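Local atomic coordinates of putative methyltransferase (Emericella variicolor, PDB entry 7DMB), a protein that binds S-adenosyl-L-homocysteine and is probably a trans-acting methyltransferase that works alongside a polyketide synthase in calbistrin biosynthesis. Residues Glu312-Gly317 / Pro371-Ala376; Leu200-Ile205 / Gln227-Tyr232; Gln74-Ser79 / Asp151-Ile156; Ala63-Leu68 / Lys125-Met130. All blocks are in the same frame, centred on the assembly; numbering follows the deposited sequence.

Interaction 1: Glu312-Gly317 / Pro371-Ala376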
loop_
_atom_site.group_PDB
_atom_site.type_symbol
_atom_site.label_atom_id
_atom_site.label_comp_id
_atom_site.label_asym_id
_atom_site.label_seq_id
_atom_site.Cartn_x
_atom_site.Cartn_y
_atom_site.Cartn_z
ATOM N N GLU A 312 3.235 -4.014 2.478
ATOM C CA GLU A 312 4.054 -2.986 1.837
ATOM C C GLU A 312 4.371 -3.313 0.381
ATOM O O GLU A 312 4.887 -4.387 0.065
ATOM C CB GLU A 312 5.356 -2.776 2.618
ATOM C CG GLU A 312 5.261 -1.729 3.734
ATOM C CD GLU A 312 5.194 -0.305 3.186
ATOM O OE1 GLU A 312 5.577 -0.097 1.998
ATOM O OE2 GLU A 312 4.789 0.609 3.941
ATOM N N LEU A 313 4.107 -2.349 -0.493
ATOM C CA LEU A 313 4.421 -2.502 -1.909
ATOM C C LEU A 313 5.910 -2.735 -2.145
ATOM O O LEU A 313 6.770 -2.088 -1.538
ATOM C CB LEU A 313 3.981 -1.257 -2.669
ATOM C CG LEU A 313 2.472 -1.095 -2.720
ATOM C CD1 LEU A 313 2.140 0.319 -3.168
ATOM C CD2 LEU A 313 1.897 -2.139 -3.665
ATOM N N SER A 314 6.202 -3.682 -3.024
ATOM C CA SER A 314 7.483 -3.708 -3.725
ATOM C C SER A 314 7.335 -4.355 -5.111
ATOM O O SER A 314 8.055 -5.305 -5.432
ATOM C CB SER A 314 8.544 -4.428 -2.873
ATOM O OG SER A 314 8.098 -5.675 -2.354
ATOM N N PRO A 315 6.428 -3.865 -5.966
ATOM C CA PRO A 315 6.294 -4.476 -7.293
ATOM C C PRO A 315 7.516 -4.189 -8.143
ATOM O O PRO A 315 8.229 -3.198 -7.920
ATOM C CB PRO A 315 5.042 -3.779 -7.867
ATOM C CG PRO A 315 5.082 -2.427 -7.256
ATOM C CD PRO A 315 5.579 -2.667 -5.837
ATOM N N PRO A 316 7.810 -5.046 -9.119
ATOM C CA PRO A 316 8.935 -4.747 -10.025
ATOM C C PRO A 316 8.631 -3.623 -11.000
ATOM O O PRO A 316 9.552 -2.907 -11.416
ATOM C CB PRO A 316 9.167 -6.081 -10.752
ATOM C CG PRO A 316 7.853 -6.782 -10.679
ATOM C CD PRO A 316 7.250 -6.388 -9.341
ATOM N N GLY A 317 7.366 -3.433 -11.373
ATOM C CA GLY A 317 7.005 -2.419 -12.345
ATOM C C GLY A 317 6.722 -1.070 -11.701
ATOM O O GLY A 317 6.856 -0.878 -10.490
ATOM N N PRO A 371 7.495 -13.131 -10.223
ATOM C CA PRO A 371 7.946 -11.828 -9.737
ATOM C C PRO A 371 6.891 -10.726 -9.787
ATOM O O PRO A 371 7.188 -9.632 -9.311
ATOM C CB PRO A 371 9.088 -11.502 -10.696
ATOM C CG PRO A 371 8.592 -12.050 -11.996
ATOM C CD PRO A 371 7.778 -13.290 -11.663
ATOM N N PHE A 372 5.705 -10.979 -10.347
ATOM C CA PHE A 372 4.744 -9.902 -10.603
ATOM C C PHE A 372 3.705 -9.884 -9.485
ATOM O O PHE A 372 2.554 -10.295 -9.637
ATOM C CB PHE A 372 4.128 -10.041 -11.995
ATOM C CG PHE A 372 5.088 -9.668 -13.106
ATOM C CD1 PHE A 372 5.446 -10.583 -14.079
ATOM C CD2 PHE A 372 5.657 -8.402 -13.146
ATOM C CE1 PHE A 372 6.337 -10.236 -15.096
ATOM C CE2 PHE A 372 6.556 -8.044 -14.159
ATOM C CZ PHE A 372 6.894 -8.963 -15.131
ATOM N N TYR A 373 4.148 -9.394 -8.335
ATOM C CA TYR A 373 3.306 -9.168 -7.175
ATOM C C TYR A 373 3.317 -7.675 -6.878
ATOM O O TYR A 373 4.132 -6.920 -7.422
ATOM C CB TYR A 373 3.795 -9.994 -5.975
ATOM C CG TYR A 373 5.040 -9.456 -5.313
ATOM C CD1 TYR A 373 4.965 -8.546 -4.252
ATOM C CD2 TYR A 373 6.302 -9.842 -5.752
ATOM C CE1 TYR A 373 6.116 -8.043 -3.654
ATOM C CE2 TYR A 373 7.456 -9.345 -5.156
ATOM C CZ TYR A 373 7.368 -8.448 -4.116
ATOM O OH TYR A 373 8.541 -7.969 -3.558
ATOM N N TYR A 374 2.388 -7.233 -6.025
ATOM C CA TYR A 374 2.372 -5.838 -5.601
ATOM C C TYR A 374 2.765 -5.675 -4.138
ATOM O O TYR A 374 3.792 -5.047 -3.851
ATOM C CB TYR A 374 0.998 -5.205 -5.906
ATOM C CG TYR A 374 0.988 -4.558 -7.288
ATOM C CD1 TYR A 374 1.332 -3.215 -7.455
ATOM C CD2 TYR A 374 0.682 -5.303 -8.433
ATOM C CE1 TYR A 374 1.337 -2.619 -8.718
ATOM C CE2 TYR A 374 0.702 -4.715 -9.706
ATOM C CZ TYR A 374 1.027 -3.373 -9.840
ATOM O OH TYR A 374 1.044 -2.775 -11.083
ATOM N N ASN A 375 2.016 -6.282 -3.211
ATOM C CA ASN A 375 2.250 -6.172 -1.774
ATOM C C ASN A 375 2.995 -7.391 -1.223
ATOM O O ASN A 375 2.653 -8.538 -1.532
ATOM C CB ASN A 375 0.920 -6.050 -1.030
ATOM C CG ASN A 375 0.437 -4.631 -0.899
ATOM O OD1 ASN A 375 1.214 -3.719 -0.671
ATOM N ND2 ASN A 375 -0.871 -4.443 -1.000
ATOM N N ALA A 376 3.979 -7.140 -0.358
ATOM C CA ALA A 376 4.476 -8.159 0.567
ATOM C C ALA A 376 3.764 -8.021 1.920
ATOM O O ALA A 376 3.751 -6.938 2.513
ATOM C CB ALA A 376 5.992 -8.048 0.748
#
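Glu312 and Ala376 form an antiparallel hydrogen-bonded pair. Glu312 N donates to Ala376 O at 3.0 Å, and Ala376 N donates to Glu312 O at 2.9 Å. Leu313 and Asn375 follow as a non-hydrogen-bonded pair. Past them the strand pairing ends, but Ser314 N still reaches Tyr374 O at 2.9 Å, with a C=O...N angle of 176°. The same oxygen receives a CA-H...O contact from Leu313.

One hydrogen bond joins two side chains. Tyr373 OH donates to Ser314 OG at 2.6 Å, and OG lies at the edge of the ring. A chi1 of 75° sets Tyr373 CG between its backbone N and carbonyl carbon, which carries the hydroxyl across to the serine. Asn375 OD1 instead accepts from Asn283 ND2, and Leu313 N donates to Asn283 OD1.

The apolar contacts centre on two rings. Pro315 CB makes a CH-pi contact over one face of Tyr374, 4.1 Å from the ring centroid, while Leu313 CD2 meets that ring at its edge. Pro316 CG touches Phe372 CD2 at 3.7 Å, the two side chains crossing at about a right angle.

Glu312 OE1 is hydrogen-bonded to His286 ND1, and the Glu312 side chain is about 8 Å from the bound S-adenosyl-L-homocysteine. Strands 306-313 and 375-382 are neighbours in the seven-stranded methyltransferase sheet, with helix 319-324 against Leu313 and Tyr374, and Pro346 of helix 346-355 against Ser314 and Ala376.

Interaction 2: Leu200-Ile205 / Gln227-Tyr232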
loop_
_atom_site.group_PDB
_atom_site.type_symbol
_atom_site.label_atom_id
_atom_site.label_comp_id
_atom_site.label_asym_id
_atom_site.label_seq_id
_atom_site.Cartn_x
_atom_site.Cartn_y
_atom_site.Cartn_z
ATOM N N LEU A 200 -7.499 -9.135 22.022
ATOM C CA LEU A 200 -6.411 -8.499 21.289
ATOM C C LEU A 200 -6.499 -6.978 21.373
ATOM O O LEU A 200 -7.566 -6.388 21.182
ATOM C CB LEU A 200 -6.446 -8.960 19.825
ATOM C CG LEU A 200 -5.108 -9.095 19.087
ATOM C CD1 LEU A 200 -4.245 -10.202 19.687
ATOM C CD2 LEU A 200 -5.333 -9.303 17.575
ATOM N N ARG A 201 -5.375 -6.349 21.700
ATOM C CA ARG A 201 -5.228 -4.899 21.620
ATOM C C ARG A 201 -4.511 -4.582 20.306
ATOM O O ARG A 201 -3.350 -4.958 20.120
ATOM C CB ARG A 201 -4.471 -4.377 22.844
ATOM C CG ARG A 201 -5.173 -4.738 24.170
ATOM C CD ARG A 201 -4.278 -4.540 25.392
ATOM N NE ARG A 201 -3.054 -5.343 25.320
ATOM C CZ ARG A 201 -1.986 -5.162 26.102
ATOM N NH1 ARG A 201 -1.997 -4.211 27.025
ATOM N NH2 ARG A 201 -0.901 -5.926 25.962
ATOM N N ILE A 202 -5.223 -3.944 19.376
ATOM C CA ILE A 202 -4.733 -3.696 18.020
ATOM C C ILE A 202 -4.650 -2.192 17.801
ATOM O O ILE A 202 -5.553 -1.448 18.205
ATOM C CB ILE A 202 -5.622 -4.310 16.911
ATOM C CG1 ILE A 202 -5.760 -5.812 17.045
ATOM C CG2 ILE A 202 -5.046 -4.014 15.516
ATOM C CD1 ILE A 202 -7.163 -6.218 17.431
ATOM N N LEU A 203 -3.571 -1.752 17.152
ATOM C CA LEU A 203 -3.442 -0.381 16.683
ATOM C C LEU A 203 -3.066 -0.431 15.212
ATOM O O LEU A 203 -2.149 -1.168 14.836
ATOM C CB LEU A 203 -2.389 0.391 17.481
ATOM C CG LEU A 203 -2.272 1.896 17.204
ATOM C CD1 LEU A 203 -2.114 2.679 18.509
ATOM C CD2 LEU A 203 -1.119 2.174 16.271
ATOM N N GLU A 204 -3.760 0.331 14.372
ATOM C CA GLU A 204 -3.365 0.431 12.964
ATOM C C GLU A 204 -2.777 1.815 12.675
ATOM O O GLU A 204 -3.420 2.842 12.944
ATOM C CB GLU A 204 -4.533 0.133 12.023
ATOM C CG GLU A 204 -4.179 0.354 10.557
ATOM C CD GLU A 204 -5.284 -0.083 9.649
ATOM O OE1 GLU A 204 -6.333 -0.517 10.183
ATOM O OE2 GLU A 204 -5.114 0.007 8.410
ATOM N N ILE A 205 -1.538 1.829 12.158
ATOM C CA ILE A 205 -0.865 3.040 11.695
ATOM C C ILE A 205 -1.430 3.431 10.335
ATOM O O ILE A 205 -1.687 2.565 9.491
ATOM C CB ILE A 205 0.663 2.820 11.581
ATOM C CG1 ILE A 205 1.254 2.222 12.860
ATOM C CG2 ILE A 205 1.386 4.126 11.188
ATOM C CD1 ILE A 205 1.258 3.181 13.988
ATOM N N GLN A 227 -16.401 -11.148 18.923
ATOM C CA GLN A 227 -15.429 -10.097 18.625
ATOM C C GLN A 227 -14.103 -10.485 19.262
ATOM O O GLN A 227 -13.988 -10.515 20.492
ATOM C CB GLN A 227 -15.921 -8.739 19.125
ATOM C CG GLN A 227 -17.288 -8.383 18.509
ATOM C CD GLN A 227 -17.793 -7.019 18.929
ATOM O OE1 GLN A 227 -17.053 -6.228 19.515
ATOM N NE2 GLN A 227 -19.054 -6.732 18.622
ATOM N N LEU A 228 -13.111 -10.804 18.423
ATOM C CA LEU A 228 -11.868 -11.397 18.913
ATOM C C LEU A 228 -10.824 -10.347 19.275
ATOM O O LEU A 228 -9.622 -10.578 19.126
ATOM C CB LEU A 228 -11.289 -12.369 17.883
ATOM C CG LEU A 228 -12.206 -13.490 17.403
ATOM C CD1 LEU A 228 -11.480 -14.428 16.434
ATOM C CD2 LEU A 228 -12.763 -14.251 18.604
ATOM N N TYR A 229 -11.275 -9.202 19.769
ATOM C CA TYR A 229 -10.387 -8.128 20.165
ATOM C C TYR A 229 -11.060 -7.368 21.291
ATOM O O TYR A 229 -12.286 -7.368 21.401
ATOM C CB TYR A 229 -10.078 -7.179 18.993
ATOM C CG TYR A 229 -11.286 -6.444 18.430
ATOM C CD1 TYR A 229 -11.475 -5.087 18.674
ATOM C CD2 TYR A 229 -12.237 -7.112 17.662
ATOM C CE1 TYR A 229 -12.578 -4.422 18.175
ATOM C CE2 TYR A 229 -13.328 -6.447 17.143
ATOM C CZ TYR A 229 -13.493 -5.104 17.405
ATOM O OH TYR A 229 -14.589 -4.459 16.897
ATOM N N SER A 230 -10.249 -6.730 22.130
ATOM C CA SER A 230 -10.781 -5.852 23.161
ATOM C C SER A 230 -10.870 -4.411 22.687
ATOM O O SER A 230 -11.754 -3.668 23.129
ATOM C CB SER A 230 -9.917 -5.939 24.436
ATOM O OG SER A 230 -8.566 -5.556 24.190
ATOM N N SER A 231 -10.002 -4.019 21.761
ATOM C CA SER A 231 -9.812 -2.615 21.444
ATOM C C SER A 231 -9.128 -2.535 20.084
ATOM O O SER A 231 -8.087 -3.172 19.876
ATOM C CB SER A 231 -8.961 -1.953 22.540
ATOM O OG SER A 231 -8.728 -0.585 22.303
ATOM N N TYR A 232 -9.709 -1.769 19.165
ATOM C CA TYR A 232 -9.062 -1.442 17.893
ATOM C C TYR A 232 -8.802 0.058 17.866
ATOM O O TYR A 232 -9.748 0.851 17.828
ATOM C CB TYR A 232 -9.923 -1.873 16.700
ATOM C CG TYR A 232 -9.176 -1.936 15.380
ATOM C CD1 TYR A 232 -8.905 -3.158 14.778
ATOM C CD2 TYR A 232 -8.734 -0.774 14.741
ATOM C CE1 TYR A 232 -8.216 -3.235 13.587
ATOM C CE2 TYR A 232 -8.028 -0.844 13.539
ATOM C CZ TYR A 232 -7.781 -2.077 12.962
ATOM O OH TYR A 232 -7.093 -2.177 11.768
HETATM O O HOH W 1 -6.178 -1.457 20.872
#
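Ile202 lays its CG2 methyl over one face of the Tyr232 ring, 4.2 Å from the centroid. Its other branch turns to Tyr229, where Ile202 CD1 presses on Tyr229 CB at 3.4 Å. Tyr232 CG is anti to the backbone N (chi1 -163°), and the ring runs along the strand face that carries Ile202 and Glu204. Its hydroxyl donates to Glu204 OE1. The modelled separation of Tyr232 OH and Glu204 OE1, 2.4 Å, is very short and its exact value is doubtful. OE1 lies at the ring edge, and the carboxylate is turned 68° from the ring plane. Thr213 OG1 of helix 211-220 is a second partner of OE1.

Strands 200-205 and 229-236 flank helix 211-220 in a beta-alpha-beta unit of the Rossmann-like methyltransferase fold, so they pair in parallel. Ile205, at the far end of the first strand, touches the bound S-adenosyl-L-homocysteine. Ile202 N donates to Ser231 O at 3.0 Å with an N-H...O angle of 171°. Leu200 O accepts from Ser230 N at 2.9 Å and weakly from Ser231 N. A water donates to Ile202 O at 2.7 Å and, weakly, to Ser231 O, bridging the two strands.

On the opposite face, Arg201 CG touches Ser230 OG at 3.5 Å. That hydroxyl is bonded to Gly199 O. The guanidinium of Arg201 leads away to a salt bridge with Asp277 on strand 276-282.

Interaction 3: Gln74-Ser79 / Asp151-Ile156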
loop_
_atom_site.group_PDB
_atom_site.type_symbol
_atom_site.label_atom_id
_atom_site.label_comp_id
_atom_site.label_asym_id
_atom_site.label_seq_id
_atom_site.Cartn_x
_atom_site.Cartn_y
_atom_site.Cartn_z
ATOM N N GLN A 74 3.397 12.768 -22.730
ATOM C CA GLN A 74 4.735 13.257 -23.059
ATOM C C GLN A 74 4.693 14.681 -23.600
ATOM O O GLN A 74 5.368 15.577 -23.080
ATOM C CB GLN A 74 5.410 12.312 -24.059
ATOM C CG GLN A 74 5.662 10.927 -23.470
ATOM C CD GLN A 74 6.487 10.979 -22.192
ATOM O OE1 GLN A 74 7.582 11.564 -22.173
ATOM N NE2 GLN A 74 5.974 10.362 -21.115
ATOM N N GLU A 75 3.900 14.915 -24.646
ATOM C CA GLU A 75 3.885 16.246 -25.242
ATOM C C GLU A 75 3.271 17.260 -24.289
ATOM O O GLU A 75 3.713 18.415 -24.234
ATOM C CB GLU A 75 3.129 16.228 -26.578
ATOM C CG GLU A 75 3.206 17.574 -27.307
ATOM C CD GLU A 75 2.413 17.617 -28.604
ATOM O OE1 GLU A 75 2.126 16.543 -29.178
ATOM O OE2 GLU A 75 2.080 18.739 -29.051
ATOM N N LYS A 76 2.285 16.829 -23.504
ATOM C CA LYS A 76 1.668 17.706 -22.522
ATOM C C LYS A 76 2.679 18.124 -21.456
ATOM O O LYS A 76 2.789 19.310 -21.112
ATOM C CB LYS A 76 0.467 16.985 -21.895
ATOM C CG LYS A 76 -0.749 17.855 -21.678
ATOM C CD LYS A 76 -1.961 17.064 -21.172
ATOM C CE LYS A 76 -2.740 17.864 -20.126
ATOM N NZ LYS A 76 -4.013 17.234 -19.789
ATOM N N LEU A 77 3.450 17.164 -20.949
ATOM C CA LEU A 77 4.411 17.465 -19.896
ATOM C C LEU A 77 5.489 18.424 -20.382
ATOM O O LEU A 77 5.879 19.346 -19.658
ATOM C CB LEU A 77 5.036 16.171 -19.378
ATOM C CG LEU A 77 4.411 15.679 -18.067
ATOM C CD1 LEU A 77 4.993 14.348 -17.658
ATOM C CD2 LEU A 77 4.620 16.724 -16.987
ATOM N N LYS A 78 5.963 18.242 -21.619
ATOM C CA LYS A 78 7.108 19.017 -22.090
ATOM C C LYS A 78 6.754 20.487 -22.305
ATOM O O LYS A 78 7.563 21.372 -22.017
ATOM C CB LYS A 78 7.657 18.395 -23.372
ATOM C CG LYS A 78 8.270 17.011 -23.180
ATOM C CD LYS A 78 8.934 16.835 -21.800
ATOM C CE LYS A 78 10.333 17.501 -21.741
ATOM N NZ LYS A 78 11.136 17.222 -20.513
ATOM N N SER A 79 5.551 20.776 -22.789
ATOM C CA SER A 79 5.158 22.171 -22.930
ATOM C C SER A 79 4.670 22.796 -21.623
ATOM O O SER A 79 4.418 24.009 -21.591
ATOM C CB SER A 79 4.075 22.313 -24.006
ATOM O OG SER A 79 3.158 21.236 -23.959
ATOM N N ASP A 151 -5.072 13.217 -17.389
ATOM C CA ASP A 151 -6.057 14.227 -17.735
ATOM C C ASP A 151 -5.863 15.525 -16.962
ATOM O O ASP A 151 -6.418 16.550 -17.360
ATOM C CB ASP A 151 -7.455 13.650 -17.482
ATOM C CG ASP A 151 -8.550 14.480 -18.094
ATOM O OD1 ASP A 151 -8.446 14.867 -19.280
ATOM O OD2 ASP A 151 -9.517 14.758 -17.369
ATOM N N ASN A 152 -5.085 15.511 -15.879
ATOM C CA ASN A 152 -4.904 16.695 -15.046
ATOM C C ASN A 152 -3.447 17.111 -14.906
ATOM O O ASN A 152 -3.159 18.039 -14.147
ATOM C CB ASN A 152 -5.479 16.464 -13.643
ATOM C CG ASN A 152 -6.960 16.288 -13.646
ATOM O OD1 ASN A 152 -7.711 17.265 -13.576
ATOM N ND2 ASN A 152 -7.403 15.034 -13.716
ATOM N N VAL A 153 -2.527 16.448 -15.606
ATOM C CA VAL A 153 -1.112 16.568 -15.258
ATOM C C VAL A 153 -0.644 18.020 -15.333
ATOM O O VAL A 153 0.061 18.501 -14.433
ATOM C CB VAL A 153 -0.266 15.631 -16.140
ATOM C CG1 VAL A 153 -0.433 15.958 -17.605
ATOM C CG2 VAL A 153 1.191 15.687 -15.709
ATOM N N VAL A 154 -1.067 18.757 -16.365
ATOM C CA VAL A 154 -0.640 20.151 -16.517
ATOM C C VAL A 154 -1.167 21.007 -15.369
ATOM O O VAL A 154 -0.406 21.738 -14.732
ATOM C CB VAL A 154 -1.074 20.718 -17.883
ATOM C CG1 VAL A 154 -0.907 22.271 -17.902
ATOM C CG2 VAL A 154 -0.268 20.057 -19.024
ATOM N N ASP A 155 -2.469 20.930 -15.087
ATOM C CA ASP A 155 -3.006 21.620 -13.916
ATOM C C ASP A 155 -2.275 21.219 -12.643
ATOM O O ASP A 155 -2.166 22.024 -11.716
ATOM C CB ASP A 155 -4.497 21.329 -13.744
ATOM C CG ASP A 155 -5.365 22.137 -14.685
ATOM O OD1 ASP A 155 -4.828 22.976 -15.428
ATOM O OD2 ASP A 155 -6.596 21.924 -14.682
ATOM N N ILE A 156 -1.771 19.990 -12.574
ATOM C CA ILE A 156 -1.083 19.565 -11.361
ATOM C C ILE A 156 0.330 20.144 -11.312
ATOM O O ILE A 156 0.705 20.802 -10.332
ATOM C CB ILE A 156 -1.092 18.028 -11.238
ATOM C CG1 ILE A 156 -2.530 17.509 -11.074
ATOM C CG2 ILE A 156 -0.195 17.571 -10.064
ATOM C CD1 ILE A 156 -2.692 16.019 -11.298
#
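Lys76 and Leu77 meet Val153 and Val154 without any ring between them, so no aromatic face or edge is used across this contact. The flat group at hand is the ring of Tyr150, just before the second segment, which has a cation-pi interaction with Lys76. The lysine chain also lies against both valines. Lys76 CG and CE each lie 3.5 Å from Val154 CG2, tighter than usual for carbon atoms. Lys76 CE also lies 3.9 Å from Val153 CG1. The chain bends at chi3 (141°), and Lys76 NZ ends 3.5 Å from Asp151 O. The carboxylate is farther off, with Asp151 OD1 5.1 Å from Lys76 NZ.

The segments belong to helices 56-79 and 140-157 of the helical part of the protein, away from the ligand site. They run nearly parallel here, 7° apart, with their axes 9.4 Å from each other. Both are locally kinked: the turn-to-turn bonding is interrupted at 75-76 in one helix and at 154-155 in the other.

Leu77 CD2 meets Val153 CG2 at 3.8 Å, the two side chains crossing at about a right angle. Val153 thus gives one methyl to each partner, CG1 to the lysine and CG2 to the leucine. Leu94 of helix 85-101 also touches Leu77, and Val154 rests on Ala80 and Arg160.

Interaction 4: Ala63-Leu68 / Lys125-Met130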
loop_
_atom_site.group_PDB
_atom_site.type_symbol
_atom_site.label_atom_id
_atom_site.label_comp_id
_atom_site.label_asym_id
_atom_site.label_seq_id
_atom_site.Cartn_x
_atom_site.Cartn_y
_atom_site.Cartn_z
ATOM N N ALA A 63 -1.142 -2.238 -16.378
ATOM C CA ALA A 63 0.096 -1.783 -16.982
ATOM C C ALA A 63 -0.181 -1.159 -18.339
ATOM O O ALA A 63 0.309 -0.065 -18.648
ATOM C CB ALA A 63 1.071 -2.954 -17.102
ATOM N N ARG A 64 -0.994 -1.846 -19.151
ATOM C CA ARG A 64 -1.394 -1.342 -20.457
ATOM C C ARG A 64 -1.975 0.059 -20.356
ATOM O O ARG A 64 -1.656 0.936 -21.174
ATOM C CB ARG A 64 -2.416 -2.293 -21.084
ATOM C CG ARG A 64 -2.977 -1.814 -22.413
ATOM C CD ARG A 64 -4.076 -2.745 -22.914
ATOM N NE ARG A 64 -4.621 -2.310 -24.194
ATOM C CZ ARG A 64 -4.054 -2.555 -25.372
ATOM N NH1 ARG A 64 -2.914 -3.232 -25.444
ATOM N NH2 ARG A 64 -4.629 -2.119 -26.485
ATOM N N MET A 65 -2.805 0.293 -19.337
ATOM C CA MET A 65 -3.495 1.569 -19.220
ATOM C C MET A 65 -2.543 2.684 -18.821
ATOM O O MET A 65 -2.557 3.762 -19.428
ATOM C CB MET A 65 -4.625 1.485 -18.205
ATOM C CG MET A 65 -5.320 2.822 -18.046
ATOM S SD MET A 65 -6.362 3.165 -19.485
ATOM C CE MET A 65 -6.985 4.797 -19.126
ATOM N N TRP A 66 -1.740 2.467 -17.766
ATOM C CA TRP A 66 -0.868 3.557 -17.345
ATOM C C TRP A 66 0.227 3.799 -18.368
ATOM O O TRP A 66 0.697 4.929 -18.490
ATOM C CB TRP A 66 -0.305 3.329 -15.929
ATOM C CG TRP A 66 0.945 2.476 -15.794
ATOM C CD1 TRP A 66 1.008 1.189 -15.312
ATOM C CD2 TRP A 66 2.300 2.855 -16.086
ATOM N NE1 TRP A 66 2.306 0.746 -15.309
ATOM C CE2 TRP A 66 3.121 1.746 -15.782
ATOM C CE3 TRP A 66 2.901 4.019 -16.587
ATOM C CZ2 TRP A 66 4.505 1.767 -15.964
ATOM C CZ3 TRP A 66 4.290 4.031 -16.771
ATOM C CH2 TRP A 66 5.068 2.915 -16.459
ATOM N N VAL A 67 0.614 2.780 -19.142
ATOM C CA VAL A 67 1.561 3.017 -20.233
ATOM C C VAL A 67 0.928 3.904 -21.308
ATOM O O VAL A 67 1.573 4.809 -21.851
ATOM C CB VAL A 67 2.059 1.683 -20.829
ATOM C CG1 VAL A 67 2.749 1.924 -22.191
ATOM C CG2 VAL A 67 3.012 0.970 -19.861
ATOM N N LEU A 68 -0.337 3.648 -21.640
ATOM C CA LEU A 68 -1.037 4.485 -22.612
ATOM C C LEU A 68 -1.133 5.934 -22.136
ATOM O O LEU A 68 -0.817 6.867 -22.889
ATOM C CB LEU A 68 -2.427 3.911 -22.885
ATOM C CG LEU A 68 -2.534 2.698 -23.809
ATOM C CD1 LEU A 68 -3.868 1.954 -23.548
ATOM C CD2 LEU A 68 -2.450 3.139 -25.272
ATOM N N LYS A 125 -8.764 6.712 -27.885
ATOM C CA LYS A 125 -9.847 5.745 -28.071
ATOM C C LYS A 125 -9.603 4.477 -27.264
ATOM O O LYS A 125 -10.525 3.934 -26.644
ATOM C CB LYS A 125 -10.005 5.406 -29.554
ATOM C CG LYS A 125 -11.155 4.417 -29.865
ATOM C CD LYS A 125 -10.843 3.592 -31.125
ATOM C CE LYS A 125 -12.040 2.786 -31.587
ATOM N NZ LYS A 125 -13.256 3.640 -31.649
ATOM N N ALA A 126 -8.363 3.988 -27.267
ATOM C CA ALA A 126 -8.014 2.824 -26.460
ATOM C C ALA A 126 -8.159 3.110 -24.966
ATOM O O ALA A 126 -8.701 2.286 -24.225
ATOM C CB ALA A 126 -6.590 2.374 -26.798
ATOM N N MET A 127 -7.690 4.276 -24.504
ATOM C CA MET A 127 -7.840 4.610 -23.093
ATOM C C MET A 127 -9.311 4.634 -22.685
ATOM O O MET A 127 -9.681 4.109 -21.628
ATOM C CB MET A 127 -7.166 5.955 -22.790
ATOM C CG MET A 127 -5.620 5.916 -22.720
ATOM S SD MET A 127 -4.862 7.529 -23.095
ATOM C CE MET A 127 -5.077 8.353 -21.534
ATOM N N ASN A 128 -10.180 5.181 -23.535
ATOM C CA ASN A 128 -11.583 5.274 -23.143
ATOM C C ASN A 128 -12.292 3.929 -23.218
ATOM O O ASN A 128 -13.224 3.680 -22.435
ATOM C CB ASN A 128 -12.281 6.332 -23.989
ATOM C CG ASN A 128 -11.872 7.735 -23.575
ATOM O OD1 ASN A 128 -11.691 8.001 -22.387
ATOM N ND2 ASN A 128 -11.699 8.624 -24.543
ATOM N N GLU A 129 -11.859 3.057 -24.129
ATOM C CA GLU A 129 -12.343 1.683 -24.148
ATOM C C GLU A 129 -11.965 0.935 -22.870
ATOM O O GLU A 129 -12.720 0.069 -22.413
ATOM C CB GLU A 129 -11.778 0.946 -25.365
ATOM C CG GLU A 129 -12.718 0.833 -26.553
ATOM C CD GLU A 129 -11.994 0.904 -27.901
ATOM O OE1 GLU A 129 -10.811 0.476 -27.987
ATOM O OE2 GLU A 129 -12.612 1.399 -28.869
ATOM N N MET A 130 -10.796 1.226 -22.295
ATOM C CA MET A 130 -10.394 0.516 -21.087
ATOM C C MET A 130 -11.189 1.002 -19.875
ATOM O O MET A 130 -11.617 0.193 -19.040
ATOM C CB MET A 130 -8.893 0.668 -20.879
ATOM C CG MET A 130 -8.082 0.009 -21.998
ATOM S SD MET A 130 -6.377 -0.303 -21.513
ATOM C CE MET A 130 -6.662 -1.030 -19.910
#
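Two helices of the N-terminal helical part, 56-79 and 120-134, pack here through a methionine-rich interface that lies away from the annotated sites. Met65, Leu68 and Arg64 meet Met127, Met130 and Ala126. The short segments cross at -142°, so they run roughly antiparallel, with axes 10.0 Å apart at closest approach. No hydrogen bond joins them.

Met65 and Met130 lie alongside each other, pointing opposite ways. Met130 CE ends 3.7 Å from Met65 CB, and Met65 SD lies 3.8 Å from Met130 CB. Met65 has CG anti to its backbone N and bends at chi2 (74°). This turns its methyl to Met127, and Met65 CE is 3.8 Å from Met127 CB.

Leu68 points at the other helix and sits between the two methionines of the second segment. Leu68 CB meets Met127 CG at 3.8 Å, and Leu68 CD1 meets Met130 SD at 3.9 Å. Ala126 gives a looser contact to the same CD1.

Trp147 of helix 140-157 packs against both Met65 and Met127, and Leu115 of helix 112-117 touches Arg64 and Leu68. Arg64 runs extended from CG to NE past the sulfur of Met130. That sulfur lies at the edge of the guanidinium, near its plane, and Met130 SD is 3.6 Å from Arg64 CD.

How the interactions relate
From the N terminus, helix 56-79 supplies the first segments of interactions 4 and 3 in turn. Interaction 4 closes a mostly helical loop of 56 residues when 125-130 returns to 63-68. Interaction 3 opens before that closure and ends at 151-156, so the two cross. Together they tie helices 120-134 and 140-157 to one long helix. Interaction 2 comes next and closes a short 21-residue loop at the first beta-alpha-beta unit of the methyltransferase sheet. Interaction 1 follows it in series and spans 53 residues, joining two later strands of that sheet. Interactions 1 and 4 approach to about 6 Å between nearest atoms without touching.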